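Local coordinates for protein phosphonate monoester hydrolase (Ruegeria pomeroyi, PDB 4UPK) that belongs to the sulfatase family of the alkaline phosphatase clan, enzymes built on a mixed alpha/beta core, at residues A250-N253 with T254-D257; D303-I306 with Q307-A311; L314-A317 with T318-D321; R45-L49 with W50-A54; D183-A186 with Q187-V190. All blocks are in the same frame, centred on the assembly; numbering follows the deposited sequence.

Overall arrangement
Helix 303-333 ties four of the five contacts together. In chain order come contact 4, contact 5, contact 1, contact 2 and contact 3. Contacts 2 and 3 are successive parts of the helix, with centres about 16 Å apart. Contact 1, in the loop after strand 234-239, packs on both, its centre about 10 Å from that of contact 3, where Tyr256 meets Thr318. Contact 4, just after strand 35-41 of the large mixed sheet, touches the same helix through Cys48 and Leu53. Contact 5 stands apart, its centre about 21 Å from the centres of contacts 1 and 3. A single long helix thus gathers loops from distant parts of the sulfatase-family sequence.

Contact 1. Residues A250-N253 with T254-D257; sequences APYN and TMYD
Met255 lies beside the ring of Tyr252, the two side chains running the same way out of a loop. The sulfur is the part that touches: SD sits 3.8 Å from CD1 of Tyr252 and 5.0 Å from the ring centroid. It approaches obliquely, 68° off the ring normal. A bend at the last torsion of Met255 (chi3 -53°) turns its methyl group out of the line of the chain. Earlier in the same side chain, CG lies 3.5 Å above the plane of the Tyr256 ring, over its centre, and the methionine is therefore shared between two tyrosines. Asn253 and Thr254 likewise point the same way, with ND2 of Asn253 3.7 Å from CG2 of Thr254; the amide nitrogen itself is bonded to the carbonyl of Asn202. Waters bridge the loop. One donates to Pro251 O at 2.7 Å and also bonds OG1 of Thr254, while another donates both to Asn253 O (2.8 Å) and to Tyr256 O (3.0 Å). Pro251 follows a cis peptide bond, which probably helps to bring the chain round. Tyr252 and Met255 both rest on helix 303-333, and the hydroxyl of Tyr256 reaches Thr318 there. The pairing of sulfur and ring is a Met-aromatic contact, here in a surface loop laid against the long helix of a sulfatase-family protein.

Contact 2. Residues D303-I306 with Q307-A311; sequences DETI and QTLRA
The opening turns of helix 303-333 carry a familiar helical feature: Thr308 reaches back with its side chain to the carbonyl of Glu304, one turn earlier. Its OG1 donates to Glu304 O at 2.6 Å, while the backbone N of Thr308 donates to the same Glu304 O at 3.2 Å. The two donors arrive from opposite faces of the carbonyl plane, and one oxygen is gripped twice. OG1 can do this because it stands anti to the carbonyl carbon of Thr308 (chi1 -57°), beside the backbone N. Around it runs the ordinary alpha-helical pattern, in which Leu309 N meets Thr305 O at 3.1 Å with an almost straight N-H (169°). The apolar parts follow the same spacing of four residues. CD1 of Leu309 lies 4.2 Å from CG2 of Thr305, the two side chains running alongside each other. Ile306 and Arg310 are paired in the same manner, CG2 of the isoleucine being 3.8 Å from CD of the arginine. The polar ends also have partners elsewhere: Arg310 and Gln307 both donate to Pro262 O, Arg310 also bonds Leu352 O, and Asp303 makes a salt bridge with Arg266.

Contact 3. Residues L314-A317 with T318-D321; sequences LGLA and TEVD
With CG anti to the nitrogen of its own residue (chi1 -172°) and the chain extended beyond it, Glu319 brings its carboxylate near Leu316, one helical turn earlier. The side chains cross at a slant, and OE1 of Glu319 comes to 4.1 Å from CD2 of Leu316. A water bridges acid and backbone: it donates to OE1 of Glu319 at 2.7 Å and to Leu316 O at 2.9 Å. Leu316 O also accepts from Val320 N at 3.0 Å, and so serves both the helix and the water. CG2 of Val320, which is anti to that residue's carbonyl carbon (chi1 159° for CG1), folds back to 3.4 Å from Leu316 O. All this belongs to the middle of helix 303-333, where four successive alpha-helical bonds join the two segments; the shortest runs from Asp321 N to Ala317 O at 2.9 Å. Gly315 O takes Glu319 N in the same series, at 3.1 Å. The segments are buried, and their polar side chains are met by other parts of the fold. Glu319 OE2 bonds the hydroxyl of Ser212, and Thr318 OG1 bonds Glu58 O. Asp321, whose carboxylate swings away from the preceding turn, takes the backbone N of His61 on OD2 and that of Leu62 on OD1. These two amides lie in the first turn of helix 60-67, where the helix dipole would probably favour the negative charge.

Contact 4. Residues R45-L49 with W50-A54; sequences RADCL and WGALA
Ala46 O closes a short helical turn by accepting from both Leu49 N and Trp50 N, the second bond being 3.2 Å long and practically straight (178°); the chain then doubles back through Gly51, whose backbone angles suit a residue without a side chain, and Leu53 N makes a weak bond to Asp47 O. In the returning arm, Leu53 points at the first segment and its CD1 does most of the touching. That methyl lies 3.6 Å from OD1 of Asp47. It is 3.7 Å from NE of Arg45, and SG of Cys48 is a little farther off. The methyl meets the guanidinium obliquely, at a place where the arginine is already paired with Asp47. The pairing is side-on and double: NE of Arg45 donates to OD1 of Asp47, and NH2 of Arg45 donates to OD2 of Asp47, each at 2.8 Å. Both oxygens lie in the guanidinium plane and are met on their syn sides, although the nitrogens stand about 22° out of the carboxylate plane. Asp47 reaches the arginine because CG sits between its backbone N and carbonyl carbon (chi1 70°). Further along, CA of Ala54 approaches Cys48 O at 3.3 Å in a CA-H...O contact. Arg45 also forms a salt bridge with Asp354 and bonds Glu350 O, while Leu53 packs on Arg310 of helix 303-333. Two parallel bonds fix the rotation of the carboxylate and guanidinium together, and Arg45 is shared between two carboxylates, Asp47 and Asp354, which probably balance its charge between them.

Contact 5. Residues D183-A186 with Q187-V190; sequences DDYA and QVYV
Aromatic packing comes first: Tyr185 and Tyr189, four residues apart, meet as an offset edge-to-face pair, with the edge of Tyr189 directed at a face of Tyr185. Their centroids are 5.2 Å apart and the planes stand at 65°. The closest carbons are CE1 of Tyr185 and CE2 of Tyr189, at 3.4 Å. Their hydroxyl oxygens approach to 2.5 Å (Tyr189 OH and Tyr185 OH), unusually short, and a bond between them is not settled; Tyr185 OH is bonded to Leu165 O. Backbone hydrogen bonds come next. Gln187 N donates to Asp184 O at 3.2 Å and Val188 N to Tyr185 O at 3.3 Å, which makes two overlapping turns with an i to i+3 spacing, in the long loop between helix 169-177 and helix 213-224. In each the donor sits above the plane of the carbonyl. Side-chain polar contacts centre on Gln187, extended beyond CG (chi2 169°). Its OE1 takes the backbone N of Asp183 at 3.0 Å, and a water bridges OE1 to OD1 of Asp183. The NE2 end of the amide lies 3.5 Å from CB of Asp184. Val188 and Tyr189 both rest on Trp171 of helix 169-177.

Contact 1. Residues A250-N253 with T254-D257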
loop_
_atom_site.group_PDB
_atom_site.type_symbol
_atom_site.label_atom_id
_atom_site.label_comp_id
_atom_site.label_asym_id
_atom_site.label_seq_id
_atom_site.Cartn_x
_atom_site.Cartn_y
_atom_site.Cartn_z
ATOM N N ALA A 250 2.983 -8.272 50.024
ATOM C CA ALA A 250 2.712 -9.113 51.208
ATOM C C ALA A 250 1.451 -9.989 50.940
ATOM O O ALA A 250 0.479 -9.457 50.399
ATOM C CB ALA A 250 2.497 -8.239 52.440
ATOM N N PRO A 251 1.453 -11.320 51.199
ATOM C CA PRO A 251 2.465 -12.129 51.906
ATOM C C PRO A 251 3.472 -12.884 51.036
ATOM O O PRO A 251 4.301 -13.636 51.574
ATOM C CB PRO A 251 1.587 -13.121 52.668
ATOM C CG PRO A 251 0.476 -13.415 51.699
ATOM C CD PRO A 251 0.224 -12.111 50.963
ATOM N N TYR A 252 3.386 -12.717 49.690
ATOM C CA TYR A 252 4.221 -13.421 48.723
ATOM C C TYR A 252 5.704 -13.240 48.845
ATOM O O TYR A 252 6.443 -14.150 48.458
ATOM C CB TYR A 252 3.785 -13.089 47.299
ATOM C CG TYR A 252 2.333 -13.405 47.030
ATOM C CD1 TYR A 252 1.921 -14.708 46.738
ATOM C CD2 TYR A 252 1.367 -12.404 47.068
ATOM C CE1 TYR A 252 0.573 -15.004 46.507
ATOM C CE2 TYR A 252 0.023 -12.687 46.852
ATOM C CZ TYR A 252 -0.371 -13.985 46.562
ATOM O OH TYR A 252 -1.701 -14.215 46.286
ATOM N N ASN A 253 6.141 -12.047 49.325
ATOM C CA ASN A 253 7.541 -11.635 49.442
ATOM C C ASN A 253 8.402 -12.600 50.276
ATOM O O ASN A 253 9.545 -12.860 49.920
ATOM C CB ASN A 253 7.620 -10.189 49.986
ATOM C CG ASN A 253 7.075 -10.017 51.386
ATOM O OD1 ASN A 253 5.942 -10.396 51.714
ATOM N ND2 ASN A 253 7.871 -9.434 52.251
ATOM N N THR A 254 7.840 -13.117 51.374
ATOM C CA THR A 254 8.489 -14.030 52.318
ATOM C C THR A 254 7.754 -15.366 52.482
ATOM O O THR A 254 8.134 -16.147 53.347
ATOM C CB THR A 254 8.677 -13.355 53.671
ATOM O OG1 THR A 254 7.427 -12.807 54.073
ATOM C CG2 THR A 254 9.776 -12.295 53.664
ATOM N N MET A 255 6.746 -15.661 51.641
ATOM C CA MET A 255 6.014 -16.932 51.726
ATOM C C MET A 255 6.907 -18.173 51.638
ATOM O O MET A 255 6.644 -19.156 52.315
ATOM C CB MET A 255 4.800 -16.959 50.788
ATOM C CG MET A 255 5.045 -17.563 49.411
ATOM S SD MET A 255 3.567 -17.657 48.382
ATOM C CE MET A 255 2.488 -18.490 49.426
ATOM N N TYR A 256 8.001 -18.081 50.859
ATOM C CA TYR A 256 9.008 -19.132 50.704
ATOM C C TYR A 256 10.300 -18.701 51.395
ATOM O O TYR A 256 10.782 -17.585 51.202
ATOM C CB TYR A 256 9.240 -19.503 49.211
ATOM C CG TYR A 256 7.968 -19.908 48.486
ATOM C CD1 TYR A 256 7.152 -20.930 48.978
ATOM C CD2 TYR A 256 7.552 -19.238 47.340
ATOM C CE1 TYR A 256 5.974 -21.292 48.327
ATOM C CE2 TYR A 256 6.379 -19.594 46.682
ATOM C CZ TYR A 256 5.586 -20.613 47.184
ATOM O OH TYR A 256 4.420 -20.958 46.539
ATOM N N ASP A 257 10.820 -19.574 52.251
ATOM C CA ASP A 257 12.041 -19.334 53.003
ATOM C C ASP A 257 13.238 -19.593 52.082
ATOM O O ASP A 257 13.376 -20.720 51.611
ATOM C CB ASP A 257 12.080 -20.247 54.247
ATOM C CG ASP A 257 13.242 -20.066 55.209
ATOM O OD1 ASP A 257 14.145 -19.249 54.916
ATOM O OD2 ASP A 257 13.258 -20.753 56.237
HETATM O O HOH W 1 4.925 -13.807 54.222
HETATM O O HOH W 2 8.582 -15.661 48.678
HETATM O O HOH W 3 11.480 -14.735 50.606
#

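Contact 2. Residues D303-I306 with Q307-A311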
loop_
_atom_site.group_PDB
_atom_site.type_symbol
_atom_site.label_atom_id
_atom_site.label_comp_id
_atom_site.label_asym_id
_atom_site.label_seq_id
_atom_site.Cartn_x
_atom_site.Cartn_y
_atom_site.Cartn_z
ATOM N N ASP A 303 25.080 -16.554 48.323
ATOM C CA ASP A 303 24.064 -17.600 48.348
ATOM C C ASP A 303 22.793 -17.077 49.014
ATOM O O ASP A 303 21.712 -17.446 48.588
ATOM C CB ASP A 303 24.584 -18.858 49.065
ATOM C CG ASP A 303 25.523 -19.728 48.233
ATOM O OD1 ASP A 303 25.726 -19.417 47.043
ATOM O OD2 ASP A 303 26.009 -20.747 48.755
ATOM N N GLU A 304 22.919 -16.187 50.014
ATOM C CA GLU A 304 21.784 -15.552 50.711
ATOM C C GLU A 304 20.996 -14.673 49.734
ATOM O O GLU A 304 19.771 -14.750 49.706
ATOM C CB GLU A 304 22.251 -14.722 51.916
ATOM C CG GLU A 304 21.110 -14.276 52.818
ATOM C CD GLU A 304 21.460 -13.370 53.987
ATOM O OE1 GLU A 304 22.625 -13.390 54.446
ATOM O OE2 GLU A 304 20.544 -12.672 54.478
ATOM N N THR A 305 21.707 -13.864 48.928
ATOM C CA THR A 305 21.130 -12.997 47.910
ATOM C C THR A 305 20.411 -13.835 46.829
ATOM O O THR A 305 19.226 -13.609 46.580
ATOM C CB THR A 305 22.233 -12.109 47.322
ATOM O OG1 THR A 305 22.629 -11.155 48.300
ATOM C CG2 THR A 305 21.831 -11.417 46.018
ATOM N N ILE A 306 21.132 -14.789 46.213
ATOM C CA ILE A 306 20.634 -15.666 45.148
ATOM C C ILE A 306 19.351 -16.389 45.553
ATOM O O ILE A 306 18.372 -16.346 44.802
ATOM C CB ILE A 306 21.770 -16.607 44.626
ATOM C CG1 ILE A 306 22.838 -15.796 43.845
ATOM C CG2 ILE A 306 21.234 -17.756 43.765
ATOM C CD1 ILE A 306 24.265 -16.411 43.897
ATOM N N GLN A 307 19.328 -16.981 46.763
ATOM C CA GLN A 307 18.171 -17.713 47.293
ATOM C C GLN A 307 16.955 -16.817 47.595
ATOM O O GLN A 307 15.811 -17.258 47.455
ATOM C CB GLN A 307 18.569 -18.597 48.488
ATOM C CG GLN A 307 19.575 -19.706 48.145
ATOM C CD GLN A 307 19.060 -20.740 47.182
ATOM O OE1 GLN A 307 19.133 -20.583 45.967
ATOM N NE2 GLN A 307 18.567 -21.846 47.698
ATOM N N THR A 308 17.215 -15.555 47.972
ATOM C CA THR A 308 16.187 -14.558 48.273
ATOM C C THR A 308 15.440 -14.174 47.004
ATOM O O THR A 308 14.210 -14.207 46.995
ATOM C CB THR A 308 16.780 -13.385 49.078
ATOM O OG1 THR A 308 17.371 -13.908 50.271
ATOM C CG2 THR A 308 15.743 -12.362 49.453
ATOM N N LEU A 309 16.189 -13.876 45.926
ATOM C CA LEU A 309 15.672 -13.551 44.608
ATOM C C LEU A 309 14.838 -14.716 44.087
ATOM O O LEU A 309 13.762 -14.498 43.537
ATOM C CB LEU A 309 16.850 -13.284 43.652
ATOM C CG LEU A 309 17.218 -11.823 43.426
ATOM C CD1 LEU A 309 17.909 -11.222 44.638
ATOM C CD2 LEU A 309 18.070 -11.673 42.197
ATOM N N ARG A 310 15.335 -15.958 44.280
ATOM C CA ARG A 310 14.698 -17.216 43.905
ATOM C C ARG A 310 13.365 -17.403 44.649
ATOM O O ARG A 310 12.369 -17.738 44.007
ATOM C CB ARG A 310 15.672 -18.388 44.124
ATOM C CG ARG A 310 16.687 -18.507 43.002
ATOM C CD ARG A 310 17.886 -19.400 43.291
ATOM N NE ARG A 310 17.556 -20.824 43.454
ATOM C CZ ARG A 310 17.448 -21.702 42.459
ATOM N NH1 ARG A 310 17.641 -21.319 41.202
ATOM N NH2 ARG A 310 17.150 -22.975 42.715
ATOM N N ALA A 311 13.325 -17.092 45.975
ATOM C CA ALA A 311 12.111 -17.147 46.798
ATOM C C ALA A 311 11.077 -16.071 46.369
ATOM O O ALA A 311 9.877 -16.359 46.372
ATOM C CB ALA A 311 12.457 -16.985 48.276
#

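Contact 3. Residues L314-A317 with T318-D321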
loop_
_atom_site.group_PDB
_atom_site.type_symbol
_atom_site.label_atom_id
_atom_site.label_comp_id
_atom_site.label_asym_id
_atom_site.label_seq_id
_atom_site.Cartn_x
_atom_site.Cartn_y
_atom_site.Cartn_z
ATOM N N LEU A 314 9.494 -17.192 42.943
ATOM C CA LEU A 314 8.514 -18.243 43.191
ATOM C C LEU A 314 7.227 -17.697 43.824
ATOM O O LEU A 314 6.147 -18.171 43.489
ATOM C CB LEU A 314 9.105 -19.390 44.042
ATOM C CG LEU A 314 10.284 -20.182 43.462
ATOM C CD1 LEU A 314 10.862 -21.115 44.509
ATOM C CD2 LEU A 314 9.872 -20.971 42.211
ATOM N N GLY A 315 7.349 -16.675 44.670
ATOM C CA GLY A 315 6.210 -16.007 45.311
ATOM C C GLY A 315 5.331 -15.256 44.322
ATOM O O GLY A 315 4.111 -15.317 44.421
ATOM N N LEU A 316 5.949 -14.613 43.299
ATOM C CA LEU A 316 5.279 -13.908 42.189
ATOM C C LEU A 316 4.553 -14.886 41.262
ATOM O O LEU A 316 3.467 -14.552 40.773
ATOM C CB LEU A 316 6.263 -13.034 41.391
ATOM C CG LEU A 316 6.766 -11.766 42.079
ATOM C CD1 LEU A 316 7.990 -11.188 41.323
ATOM C CD2 LEU A 316 5.665 -10.735 42.211
ATOM N N ALA A 317 5.138 -16.081 41.020
ATOM C CA ALA A 317 4.534 -17.171 40.232
ATOM C C ALA A 317 3.267 -17.685 40.971
ATOM O O ALA A 317 2.233 -17.845 40.338
ATOM C CB ALA A 317 5.527 -18.299 40.029
ATOM N N THR A 318 3.329 -17.863 42.303
ATOM C CA THR A 318 2.163 -18.258 43.112
ATOM C C THR A 318 1.034 -17.169 43.005
ATOM O O THR A 318 -0.120 -17.526 42.819
ATOM C CB THR A 318 2.612 -18.677 44.539
ATOM O OG1 THR A 318 3.332 -19.906 44.425
ATOM C CG2 THR A 318 1.432 -18.881 45.527
ATOM N N GLU A 319 1.383 -15.865 43.058
ATOM C CA GLU A 319 0.403 -14.798 42.908
ATOM C C GLU A 319 -0.219 -14.793 41.492
ATOM O O GLU A 319 -1.416 -14.579 41.362
ATOM C CB GLU A 319 0.989 -13.436 43.288
ATOM C CG GLU A 319 -0.073 -12.324 43.332
ATOM C CD GLU A 319 0.492 -10.917 43.292
ATOM O OE1 GLU A 319 1.663 -10.758 42.882
ATOM O OE2 GLU A 319 -0.222 -9.972 43.697
ATOM N N VAL A 320 0.562 -15.103 40.451
ATOM C CA VAL A 320 0.030 -15.221 39.076
ATOM C C VAL A 320 -0.986 -16.371 39.048
ATOM O O VAL A 320 -2.085 -16.217 38.505
ATOM C CB VAL A 320 1.178 -15.391 38.035
ATOM C CG1 VAL A 320 0.697 -16.020 36.729
ATOM C CG2 VAL A 320 1.880 -14.060 37.788
ATOM N N ASP A 321 -0.612 -17.507 39.669
ATOM C CA ASP A 321 -1.465 -18.674 39.808
ATOM C C ASP A 321 -2.827 -18.343 40.433
ATOM O O ASP A 321 -3.821 -18.742 39.858
ATOM C CB ASP A 321 -0.780 -19.772 40.606
ATOM C CG ASP A 321 -1.532 -21.069 40.501
ATOM O OD1 ASP A 321 -1.287 -21.809 39.537
ATOM O OD2 ASP A 321 -2.437 -21.302 41.334
HETATM O O HOH W 4 2.608 -11.821 40.607
#

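Contact 4. Residues R45-L49 with W50-A54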
loop_
_atom_site.group_PDB
_atom_site.type_symbol
_atom_site.label_atom_id
_atom_site.label_comp_id
_atom_site.label_asym_id
_atom_site.label_seq_id
_atom_site.Cartn_x
_atom_site.Cartn_y
_atom_site.Cartn_z
ATOM N N ARG A 45 9.585 -20.689 34.453
ATOM C CA ARG A 45 10.346 -21.901 34.110
ATOM C C ARG A 45 9.432 -23.103 34.040
ATOM O O ARG A 45 8.486 -23.184 34.822
ATOM C CB ARG A 45 11.441 -22.180 35.157
ATOM C CG ARG A 45 12.650 -21.264 35.072
ATOM C CD ARG A 45 13.500 -21.355 36.325
ATOM N NE ARG A 45 14.134 -22.664 36.468
ATOM C CZ ARG A 45 15.445 -22.884 36.426
ATOM N NH1 ARG A 45 16.288 -21.882 36.224
ATOM N NH2 ARG A 45 15.923 -24.112 36.584
ATOM N N ALA A 46 9.718 -24.041 33.113
ATOM C CA ALA A 46 8.982 -25.297 32.972
ATOM C C ALA A 46 9.092 -26.143 34.266
ATOM O O ALA A 46 8.092 -26.730 34.684
ATOM C CB ALA A 46 9.512 -26.090 31.787
ATOM N N ASP A 47 10.286 -26.158 34.908
ATOM C CA ASP A 47 10.546 -26.931 36.132
ATOM C C ASP A 47 9.812 -26.469 37.402
ATOM O O ASP A 47 9.834 -27.176 38.402
ATOM C CB ASP A 47 12.054 -27.193 36.354
ATOM C CG ASP A 47 12.936 -26.009 36.736
ATOM O OD1 ASP A 47 12.414 -24.870 36.815
ATOM O OD2 ASP A 47 14.141 -26.223 36.962
ATOM N N CYS A 48 9.129 -25.311 37.341
ATOM C CA CYS A 48 8.312 -24.770 38.432
ATOM C C CYS A 48 6.941 -25.437 38.406
ATOM O O CYS A 48 6.347 -25.648 39.461
ATOM C CB CYS A 48 8.198 -23.254 38.324
ATOM S SG CYS A 48 9.721 -22.384 38.735
ATOM N N LEU A 49 6.430 -25.748 37.201
ATOM C CA LEU A 49 5.133 -26.404 37.049
ATOM C C LEU A 49 5.285 -27.908 37.303
ATOM O O LEU A 49 4.516 -28.483 38.079
ATOM C CB LEU A 49 4.505 -26.100 35.673
ATOM C CG LEU A 49 3.115 -26.711 35.366
ATOM C CD1 LEU A 49 2.048 -26.200 36.334
ATOM C CD2 LEU A 49 2.690 -26.402 33.961
ATOM N N TRP A 50 6.290 -28.526 36.674
ATOM C CA TRP A 50 6.607 -29.939 36.828
ATOM C C TRP A 50 8.117 -30.087 36.617
ATOM O O TRP A 50 8.643 -29.670 35.583
ATOM C CB TRP A 50 5.792 -30.796 35.835
ATOM C CG TRP A 50 5.893 -32.271 36.095
ATOM C CD1 TRP A 50 5.085 -33.020 36.900
ATOM C CD2 TRP A 50 6.906 -33.164 35.596
ATOM N NE1 TRP A 50 5.525 -34.329 36.929
ATOM C CE2 TRP A 50 6.633 -34.446 36.122
ATOM C CE3 TRP A 50 8.009 -33.005 34.737
ATOM C CZ2 TRP A 50 7.424 -35.562 35.824
ATOM C CZ3 TRP A 50 8.788 -34.114 34.434
ATOM C CH2 TRP A 50 8.499 -35.373 34.980
ATOM N N GLY A 51 8.804 -30.642 37.596
ATOM C CA GLY A 51 10.251 -30.800 37.535
ATOM C C GLY A 51 10.938 -30.498 38.851
ATOM O O GLY A 51 10.323 -30.602 39.911
ATOM N N ALA A 52 12.222 -30.121 38.780
ATOM C CA ALA A 52 13.125 -29.857 39.913
ATOM C C ALA A 52 12.666 -28.833 40.969
ATOM O O ALA A 52 12.978 -28.995 42.154
ATOM C CB ALA A 52 14.507 -29.498 39.392
ATOM N N LEU A 53 11.951 -27.784 40.540
ATOM C CA LEU A 53 11.480 -26.715 41.424
ATOM C C LEU A 53 9.994 -26.816 41.809
ATOM O O LEU A 53 9.552 -26.076 42.682
ATOM C CB LEU A 53 11.784 -25.334 40.795
ATOM C CG LEU A 53 13.248 -24.832 40.803
ATOM C CD1 LEU A 53 13.376 -23.553 39.991
ATOM C CD2 LEU A 53 13.768 -24.560 42.239
ATOM N N ALA A 54 9.234 -27.721 41.156
ATOM C CA ALA A 54 7.794 -27.923 41.363
ATOM C C ALA A 54 7.376 -28.116 42.824
ATOM O O ALA A 54 6.396 -27.505 43.259
ATOM C CB ALA A 54 7.283 -29.066 40.487
#

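Contact 5. Residues D183-A186 with Q187-V190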
loop_
_atom_site.group_PDB
_atom_site.type_symbol
_atom_site.label_atom_id
_atom_site.label_comp_id
_atom_site.label_asym_id
_atom_site.label_seq_id
_atom_site.Cartn_x
_atom_site.Cartn_y
_atom_site.Cartn_z
ATOM N N ASP A 183 7.128 9.642 43.208
ATOM C CA ASP A 183 7.468 10.749 42.312
ATOM C C ASP A 183 8.065 10.270 40.988
ATOM O O ASP A 183 8.174 11.053 40.049
ATOM C CB ASP A 183 8.380 11.758 43.028
ATOM C CG ASP A 183 7.641 12.566 44.077
ATOM O OD1 ASP A 183 7.528 12.084 45.229
ATOM O OD2 ASP A 183 7.135 13.656 43.738
ATOM N N ASP A 184 8.411 8.977 40.917
ATOM C CA ASP A 184 8.994 8.289 39.760
ATOM C C ASP A 184 8.416 6.878 39.681
ATOM O O ASP A 184 8.213 6.249 40.725
ATOM C CB ASP A 184 10.525 8.185 39.940
ATOM C CG ASP A 184 11.368 9.043 39.019
ATOM O OD1 ASP A 184 11.146 10.288 38.979
ATOM O OD2 ASP A 184 12.301 8.498 38.408
ATOM N N TYR A 185 8.182 6.373 38.457
ATOM C CA TYR A 185 7.690 5.010 38.212
ATOM C C TYR A 185 8.643 3.945 38.800
ATOM O O TYR A 185 8.157 2.949 39.343
ATOM C CB TYR A 185 7.458 4.769 36.710
ATOM C CG TYR A 185 7.028 3.366 36.306
ATOM C CD1 TYR A 185 6.121 2.636 37.079
ATOM C CD2 TYR A 185 7.426 2.822 35.091
ATOM C CE1 TYR A 185 5.701 1.363 36.695
ATOM C CE2 TYR A 185 6.982 1.567 34.677
ATOM C CZ TYR A 185 6.110 0.845 35.474
ATOM O OH TYR A 185 5.692 -0.399 35.051
ATOM N N ALA A 186 9.978 4.174 38.743
ATOM C CA ALA A 186 10.980 3.241 39.303
ATOM C C ALA A 186 10.876 3.033 40.845
ATOM O O ALA A 186 11.316 2.003 41.349
ATOM C CB ALA A 186 12.385 3.684 38.923
ATOM N N GLN A 187 10.273 3.989 41.575
ATOM C CA GLN A 187 10.082 3.909 43.027
ATOM C C GLN A 187 9.075 2.821 43.450
ATOM O O GLN A 187 9.151 2.307 44.560
ATOM C CB GLN A 187 9.671 5.274 43.600
ATOM C CG GLN A 187 10.767 6.348 43.554
ATOM C CD GLN A 187 10.245 7.745 43.868
ATOM O OE1 GLN A 187 9.210 7.934 44.534
ATOM N NE2 GLN A 187 10.961 8.767 43.398
ATOM N N VAL A 188 8.132 2.504 42.569
ATOM C CA VAL A 188 7.064 1.501 42.725
ATOM C C VAL A 188 7.653 0.064 42.949
ATOM O O VAL A 188 7.081 -0.730 43.678
ATOM C CB VAL A 188 6.145 1.581 41.453
ATOM C CG1 VAL A 188 5.217 0.379 41.313
ATOM C CG2 VAL A 188 5.359 2.883 41.400
ATOM N N TYR A 189 8.807 -0.228 42.339
ATOM C CA TYR A 189 9.480 -1.538 42.356
ATOM C C TYR A 189 10.497 -1.751 43.479
ATOM O O TYR A 189 11.071 -2.842 43.592
ATOM C CB TYR A 189 10.120 -1.793 40.977
ATOM C CG TYR A 189 9.107 -1.855 39.865
ATOM C CD1 TYR A 189 8.262 -2.955 39.728
ATOM C CD2 TYR A 189 8.947 -0.793 38.977
ATOM C CE1 TYR A 189 7.309 -3.014 38.715
ATOM C CE2 TYR A 189 7.997 -0.842 37.954
ATOM C CZ TYR A 189 7.186 -1.961 37.824
ATOM O OH TYR A 189 6.256 -2.057 36.822
ATOM N N VAL A 190 10.733 -0.701 44.290
ATOM C CA VAL A 190 11.674 -0.734 45.413
ATOM C C VAL A 190 10.999 -1.473 46.596
ATOM O O VAL A 190 9.912 -1.062 47.015
ATOM C CB VAL A 190 12.187 0.690 45.798
ATOM C CG1 VAL A 190 13.133 0.645 46.993
ATOM C CG2 VAL A 190 12.864 1.377 44.609
HETATM O O HOH W 5 9.752 10.674 45.677
#